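NOL1/NOP2/sun family protein (Enterococcus faecium, PDB 3M4X) probably methylates ribosomal RNA, as a member of the RsmF-like family that joins a methyltransferase domain to a C-terminal PUA-like RNA-binding domain. Local coordinates at residues D420-W425 against K439-T444. Numbering follows the deposited sequence.
Sequences DGNQGW and KQVKGT
Gln-440 meets Gln-423 and Gly-421 with its side chain, which points toward the loop 420-425. Its CG is anti to the backbone N (chi1 -178°), and the extended chain beyond brings the amide of this buried residue in among the backbone atoms of the loop. There Gln-440 OE1 accepts a hydrogen bond from Gln-423 N at 2.9 Å, the donor lying above the amide plane, while Gln-440 CD packs 3.3 Å from Gly-421 C. Gln-440 NE2 is bonded to the carbonyl of Arg-419, just before the loop. The backbone of Gln-440 is gripped as well: its O accepts a hydrogen bond from Gly-424 N, and its N donates to Gly-424 O at 2.8 Å. Two successive residues, Gln-423 and Gly-424, thus stand opposite the single Gln-440, a classic beta bulge.

In the next pair, the extended Lys-439 side chain crosses a face of the Trp-425 indole, with Lys-439 CG 4.0 Å from the centroid of the six-membered ring in a CH-pi contact. At the other end, Asn-422 OD1 takes Lys-442 N at 2.8 Å, and Gly-421 O takes Gly-443 N, joining the loop to the turn at Lys-442 and Gly-443.

The contact lies at the surface of the PUA-like domain, where the connection between strands 417-418 and 426-430 runs antiparallel beside the last residues of strand 433-441. Beyond it, Trp-425 meets Phe-448 edge-to-face and touches Glu-383 and Pro-384 of the four-stranded sheet.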
loop_
_atom_site.group_PDB
_atom_site.type_symbol
_atom_site.label_atom_id
_atom_site.label_comp_id
_atom_site.label_asym_id
_atom_site.label_seq_id
_atom_site.Cartn_x
_atom_site.Cartn_y
_atom_site.Cartn_z
ATOM N N ASP A 420 26.646 -26.993 7.119
ATOM C CA ASP A 420 27.319 -27.975 6.285
ATOM C C ASP A 420 26.657 -28.113 4.921
ATOM O O ASP A 420 25.436 -28.275 4.828
ATOM C CB ASP A 420 27.343 -29.327 6.987
ATOM C CG ASP A 420 28.368 -29.384 8.097
ATOM O OD1 ASP A 420 28.976 -28.333 8.399
ATOM O OD2 ASP A 420 28.564 -30.485 8.658
ATOM N N GLY A 421 27.469 -28.043 3.870
ATOM C CA GLY A 421 26.987 -28.203 2.509
ATOM C C GLY A 421 27.513 -27.143 1.552
ATOM O O GLY A 421 28.192 -26.189 1.974
ATOM N N ASN A 422 27.171 -27.299 0.274
ATOM C CA ASN A 422 27.713 -26.460 -0.804
ATOM C C ASN A 422 26.670 -26.186 -1.894
ATOM O O ASN A 422 26.956 -26.268 -3.093
ATOM C CB ASN A 422 28.950 -27.125 -1.435
ATOM C CG ASN A 422 29.763 -26.158 -2.279
ATOM O OD1 ASN A 422 29.951 -24.997 -1.901
ATOM N ND2 ASN A 422 30.241 -26.628 -3.435
ATOM N N GLN A 423 25.468 -25.830 -1.467
ATOM C CA GLN A 423 24.304 -25.847 -2.340
ATOM C C GLN A 423 24.123 -24.571 -3.178
ATOM O O GLN A 423 23.283 -24.525 -4.068
ATOM C CB GLN A 423 23.062 -26.155 -1.494
ATOM C CG GLN A 423 21.863 -26.658 -2.254
ATOM C CD GLN A 423 22.172 -27.847 -3.156
ATOM O OE1 GLN A 423 22.968 -28.730 -2.814
ATOM N NE2 GLN A 423 21.533 -27.870 -4.314
ATOM N N GLY A 424 24.922 -23.541 -2.921
ATOM C CA GLY A 424 24.791 -22.312 -3.691
ATOM C C GLY A 424 23.623 -21.457 -3.203
ATOM O O GLY A 424 23.375 -21.368 -1.995
ATOM N N TRP A 425 22.909 -20.828 -4.135
ATOM C CA TRP A 425 21.799 -19.930 -3.798
ATOM C C TRP A 425 20.687 -20.648 -3.070
ATOM O O TRP A 425 20.134 -21.616 -3.573
ATOM C CB TRP A 425 21.239 -19.257 -5.052
ATOM C CG TRP A 425 22.231 -18.366 -5.665
ATOM C CD1 TRP A 425 22.915 -18.566 -6.836
ATOM C CD2 TRP A 425 22.706 -17.133 -5.125
ATOM N NE1 TRP A 425 23.776 -17.520 -7.059
ATOM C CE2 TRP A 425 23.666 -16.626 -6.021
ATOM C CE3 TRP A 425 22.405 -16.402 -3.969
ATOM C CZ2 TRP A 425 24.326 -15.421 -5.800
ATOM C CZ3 TRP A 425 23.058 -15.203 -3.754
ATOM C CH2 TRP A 425 24.010 -14.728 -4.661
ATOM N N LYS A 439 23.881 -17.655 0.232
ATOM C CA LYS A 439 24.576 -18.479 -0.736
ATOM C C LYS A 439 25.536 -19.426 -0.018
ATOM O O LYS A 439 26.602 -19.030 0.449
ATOM C CB LYS A 439 25.297 -17.630 -1.791
ATOM C CG LYS A 439 25.748 -18.451 -3.006
ATOM C CD LYS A 439 26.766 -17.710 -3.847
ATOM C CE LYS A 439 27.144 -18.518 -5.058
ATOM N NZ LYS A 439 28.188 -17.840 -5.862
ATOM N N GLN A 440 25.135 -20.685 0.074
ATOM C CA GLN A 440 25.905 -21.665 0.804
ATOM C C GLN A 440 27.129 -22.129 0.005
ATOM O O GLN A 440 27.011 -22.845 -0.991
ATOM C CB GLN A 440 25.024 -22.845 1.175
ATOM C CG GLN A 440 25.740 -23.918 1.984
ATOM C CD GLN A 440 24.898 -25.151 2.109
ATOM O OE1 GLN A 440 24.246 -25.563 1.144
ATOM N NE2 GLN A 440 24.888 -25.751 3.294
ATOM N N VAL A 441 28.299 -21.698 0.459
ATOM C CA VAL A 441 29.545 -21.962 -0.233
ATOM C C VAL A 441 30.538 -22.620 0.718
ATOM O O VAL A 441 31.140 -21.951 1.560
ATOM C CB VAL A 441 30.170 -20.661 -0.779
ATOM C CG1 VAL A 441 31.381 -20.988 -1.668
ATOM C CG2 VAL A 441 29.142 -19.865 -1.551
ATOM N N LYS A 442 30.677 -23.936 0.599
ATOM C CA LYS A 442 31.662 -24.683 1.374
ATOM C C LYS A 442 31.431 -24.624 2.892
ATOM O O LYS A 442 32.372 -24.416 3.669
ATOM C CB LYS A 442 33.074 -24.205 1.024
ATOM C CG LYS A 442 33.985 -25.275 0.449
ATOM C CD LYS A 442 33.828 -25.430 -1.058
ATOM C CE LYS A 442 34.890 -26.383 -1.607
ATOM N NZ LYS A 442 34.857 -26.555 -3.092
ATOM N N GLY A 443 30.180 -24.813 3.312
ATOM C CA GLY A 443 29.877 -25.014 4.720
ATOM C C GLY A 443 29.506 -23.747 5.467
ATOM O O GLY A 443 29.117 -23.791 6.634
ATOM N N THR A 444 29.653 -22.606 4.810
ATOM C CA THR A 444 29.224 -21.360 5.411
ATOM C C THR A 444 28.247 -20.637 4.489
ATOM O O THR A 444 28.481 -20.519 3.286
ATOM C CB THR A 444 30.402 -20.424 5.732
ATOM O OG1 THR A 444 30.732 -19.651 4.571
ATOM C CG2 THR A 444 31.617 -21.211 6.215
#